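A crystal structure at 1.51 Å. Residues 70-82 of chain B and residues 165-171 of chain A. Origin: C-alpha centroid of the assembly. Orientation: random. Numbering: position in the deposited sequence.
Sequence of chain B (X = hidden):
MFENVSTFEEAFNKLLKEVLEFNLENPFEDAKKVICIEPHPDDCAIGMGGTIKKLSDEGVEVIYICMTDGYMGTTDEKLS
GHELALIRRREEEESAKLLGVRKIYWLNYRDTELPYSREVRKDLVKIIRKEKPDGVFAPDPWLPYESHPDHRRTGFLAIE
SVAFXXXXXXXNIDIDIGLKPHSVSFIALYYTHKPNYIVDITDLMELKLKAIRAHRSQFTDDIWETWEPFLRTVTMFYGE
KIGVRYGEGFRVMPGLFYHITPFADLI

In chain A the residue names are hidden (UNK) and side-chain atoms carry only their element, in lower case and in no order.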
# COMPACT_ATOMS: atom_id res chain seq x y z
N GLY B 70 5.81 -19.18 -10.09
CA GLY B 70 6.61 -20.30 -9.49
C GLY B 70 8.06 -19.99 -9.20
O GLY B 70 8.86 -20.93 -8.92
N TYR B 71 8.47 -18.69 -9.20
CA TYR B 71 9.87 -18.24 -8.96
C TYR B 71 10.57 -18.83 -7.74
O TYR B 71 11.77 -18.95 -7.74
CB TYR B 71 9.73 -16.69 -8.86
CG TYR B 71 10.97 -15.90 -8.67
CD1 TYR B 71 11.58 -15.16 -9.73
CD2 TYR B 71 11.53 -15.75 -7.40
CE1 TYR B 71 12.67 -14.30 -9.50
CE2 TYR B 71 12.59 -14.94 -7.16
CZ TYR B 71 13.16 -14.20 -8.21
OH TYR B 71 14.25 -13.36 -8.11
N MSE B 72 9.77 -19.06 -6.67
CA MSE B 72 10.41 -19.40 -5.38
C MSE B 72 10.54 -20.89 -5.21
O MSE B 72 11.23 -21.33 -4.24
CB MSE B 72 9.57 -18.89 -4.19
CG MSE B 72 9.53 -17.39 -4.24
SE MSE B 72 11.28 -16.63 -3.70
CE MSE B 72 10.72 -14.77 -3.87
N GLY B 73 10.08 -21.71 -6.14
CA GLY B 73 9.99 -23.19 -5.92
C GLY B 73 11.30 -23.98 -6.01
O GLY B 73 11.31 -24.93 -6.85
N THR B 74 12.42 -23.53 -5.46
CA THR B 74 13.68 -24.38 -5.49
C THR B 74 14.44 -24.21 -4.16
O THR B 74 14.41 -23.16 -3.58
CB THR B 74 14.56 -23.92 -6.72
OG1 THR B 74 15.82 -24.69 -6.77
CG2 THR B 74 15.01 -22.46 -6.64
N THR B 75 15.19 -25.26 -3.72
CA THR B 75 16.17 -25.09 -2.69
C THR B 75 17.59 -25.13 -3.26
O THR B 75 18.58 -25.06 -2.52
CB THR B 75 15.98 -26.14 -1.61
OG1 THR B 75 16.12 -27.44 -2.21
CG2 THR B 75 14.62 -26.03 -0.99
N ASP B 76 17.72 -25.11 -4.60
CA ASP B 76 19.07 -25.00 -5.23
C ASP B 76 19.61 -23.56 -5.23
O ASP B 76 19.06 -22.61 -5.94
CB ASP B 76 18.95 -25.59 -6.66
CG ASP B 76 20.33 -25.59 -7.45
OD1 ASP B 76 20.33 -26.02 -8.58
OD2 ASP B 76 21.36 -25.08 -6.94
N GLU B 77 20.69 -23.28 -4.46
CA GLU B 77 21.26 -21.95 -4.40
C GLU B 77 21.83 -21.47 -5.77
O GLU B 77 21.94 -20.26 -6.00
CB GLU B 77 22.37 -21.82 -3.34
CG GLU B 77 21.95 -21.44 -1.85
CD GLU B 77 23.17 -21.21 -0.91
OE1 GLU B 77 23.19 -21.85 0.18
OE2 GLU B 77 24.13 -20.45 -1.33
N LYS B 78 22.04 -22.40 -6.70
CA LYS B 78 22.56 -21.97 -8.01
C LYS B 78 21.42 -21.72 -9.05
O LYS B 78 21.73 -21.34 -10.22
CB LYS B 78 23.57 -23.04 -8.55
CG LYS B 78 24.93 -23.09 -7.71
CD LYS B 78 26.13 -22.25 -8.33
CE LYS B 78 25.87 -20.69 -8.37
NZ LYS B 78 25.66 -20.09 -7.00
N LEU B 79 20.16 -21.93 -8.69
CA LEU B 79 19.11 -21.78 -9.73
C LEU B 79 18.36 -20.47 -9.45
O LEU B 79 17.65 -20.44 -8.37
CB LEU B 79 18.21 -22.92 -9.63
CG LEU B 79 17.07 -22.90 -10.63
CD1 LEU B 79 17.64 -22.93 -12.07
CD2 LEU B 79 16.09 -24.06 -10.44
N SER B 80 18.43 -19.50 -10.35
CA SER B 80 17.73 -18.23 -10.03
C SER B 80 16.25 -18.43 -10.18
O SER B 80 15.76 -19.36 -10.88
CB SER B 80 18.25 -17.12 -10.93
OG SER B 80 17.79 -17.35 -12.28
N GLY B 81 15.49 -17.52 -9.55
CA GLY B 81 14.02 -17.60 -9.75
C GLY B 81 13.57 -17.40 -11.20
O GLY B 81 12.56 -17.90 -11.64
N HIS B 82 14.37 -16.57 -11.89
CA HIS B 82 14.04 -16.25 -13.31
C HIS B 82 14.16 -17.54 -14.20
O HIS B 82 13.24 -17.87 -14.97
CB HIS B 82 14.96 -15.16 -13.88
CG HIS B 82 14.99 -13.92 -13.06
ND1 HIS B 82 13.86 -13.14 -12.87
CD2 HIS B 82 16.02 -13.33 -12.41
CE1 HIS B 82 14.22 -12.10 -12.14
NE2 HIS B 82 15.50 -12.19 -11.82
N UNK A 165 12.28 -19.43 4.92
CA UNK A 165 13.73 -19.40 5.27
C UNK A 165 14.53 -20.48 4.59
O UNK A 165 15.79 -20.20 4.45
c UNK A 165 13.84 -19.68 6.81
o UNK A 165 13.37 -18.55 7.54
N UNK A 166 13.87 -21.49 4.07
CA UNK A 166 14.59 -22.68 3.38
C UNK A 166 14.86 -22.29 1.93
O UNK A 166 15.51 -23.08 1.21
n UNK A 166 11.98 -25.73 5.89
c UNK A 166 13.40 -24.25 4.70
o UNK A 166 12.83 -26.42 3.98
c UNK A 166 12.69 -25.56 4.81
c UNK A 166 13.67 -23.93 3.34
N UNK A 167 14.34 -21.15 1.44
CA UNK A 167 14.36 -20.97 -0.04
C UNK A 167 15.33 -19.93 -0.38
O UNK A 167 15.23 -18.73 -0.04
c UNK A 167 11.76 -21.28 -0.10
c UNK A 167 12.90 -20.40 -0.48
c UNK A 167 11.87 -22.71 -0.80
c UNK A 167 10.38 -20.67 -0.48
N UNK A 168 16.40 -20.27 -1.17
CA UNK A 168 17.52 -19.28 -1.39
C UNK A 168 17.12 -18.05 -2.27
O UNK A 168 17.76 -17.03 -2.20
c UNK A 168 18.61 -20.12 -2.11
c UNK A 168 17.89 -21.32 -2.61
c UNK A 168 16.69 -21.66 -1.62
N UNK A 169 16.05 -18.22 -3.08
CA UNK A 169 15.59 -17.05 -3.82
C UNK A 169 14.69 -16.13 -2.98
O UNK A 169 14.29 -15.03 -3.48
n UNK A 169 15.39 -19.19 -6.73
c UNK A 169 14.83 -17.53 -5.07
o UNK A 169 16.87 -17.62 -6.23
c UNK A 169 15.81 -18.14 -6.12
N UNK A 170 14.29 -16.54 -1.74
CA UNK A 170 13.53 -15.62 -0.89
C UNK A 170 14.52 -14.80 -0.07
O UNK A 170 15.35 -15.36 0.65
c UNK A 170 12.58 -16.51 0.01
c UNK A 170 9.97 -13.86 2.17
c UNK A 170 10.41 -15.43 0.33
c UNK A 170 11.70 -15.65 0.86
c UNK A 170 9.48 -14.60 1.05
c UNK A 170 11.22 -14.06 2.72
c UNK A 170 12.14 -15.03 2.06
N UNK A 171 14.33 -13.48 -0.13
CA UNK A 171 15.28 -12.59 0.55
C UNK A 171 16.75 -12.93 0.25
O UNK A 171 17.55 -13.25 1.11
o UNK A 171 15.43 -11.31 2.57
c UNK A 171 14.95 -12.53 2.06
O HOH W 1 14.10 -20.41 -3.79
O HOH W 2 15.39 -13.38 -5.65

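Position 165 of chain A carries one carbon and then one oxygen, the pattern of a serine. Its side chain stays 10.1 Å or more from the chain B stretch, and the residue loses no surface to it, so the contact sets no demand here; the hydroxyl is hydrogen-bonded elsewhere in the structure. The residue is Ser A165.

At position 166 three carbons follow one another, the third bearing an oxygen and a nitrogen: a carboxamide on a long arm. The chain B stretch meets mainly its backbone, with the carbonyl O 3.8 Å from Thr B75 CG2. The residue is Gln A166, which is bonded covalently to a group elsewhere in the structure.

Position 167 has four carbons, forked at the second, and no polar atom. Its CA-to-CB bond points sideways, yet the end of the side chain comes nearer to chain B. This is Leu A167. Its CD2 lies 3.8 Å from Met B72 O and also 3.8 Å from Thr B74 O, while CD1 is 4.2 Å from Met B72 CB. A branched aliphatic group suits this place because it reaches back to cover the neighbouring loop.

At position 168 three carbons close a ring onto the backbone nitrogen, which only proline does. Pro A168 directs its CB toward chain B and packs along the loop: CD is 3.4 Å from Thr B74 O and 3.6 Å from Thr B75 CA, and CB is 3.6 Å from Glu B77 CG. It also occupies the second place of a type I turn running from Leu A167 to position 170, where its phi of -69° fits naturally.

Position 169 has two carbons, the second carrying one oxygen and one nitrogen, the short carboxamide of Asn A169. It is the most heavily covered residue of its stretch. Its ND2 donates a nearly straight hydrogen bond to Leu B79 O, 3.1 Å away at an angle of 164°. The same ND2 lies 3.3 Å from Gly B81 N, but both are donors and no bond results. A short amide can thus present a donor to a backbone carbonyl just ahead of the helix beginning at Gly B81.

At position 170 one carbon leads to a six-carbon ring without a hydroxyl: Phe A170. Its CB is 3.9 Å from Met B72 SE, the selenium of a selenomethionine, giving an apolar contact. An apolar side chain suits this buried position next to the selenomethionine. Its backbone N closes the turn by bonding to Leu A167 O at 2.9 Å.

Position 171 again has one carbon and one oxygen. The CA-to-CB bond of Ser A171 points away from the chain B stretch, and the residue makes no contact with it; its phi and psi are both positive.

The contact works by fitting a compact turn against the chain B loop. Apolar packing supplies much of the surface, and one direct hydrogen bond anchors it. Water 1 accepts from Asn A169 N and donates to Met B72 O and Thr B74 O, while water 2 joins Asn A169 O to the hydroxyl of Tyr B71.

Chain A (165-171) SQLPNFS
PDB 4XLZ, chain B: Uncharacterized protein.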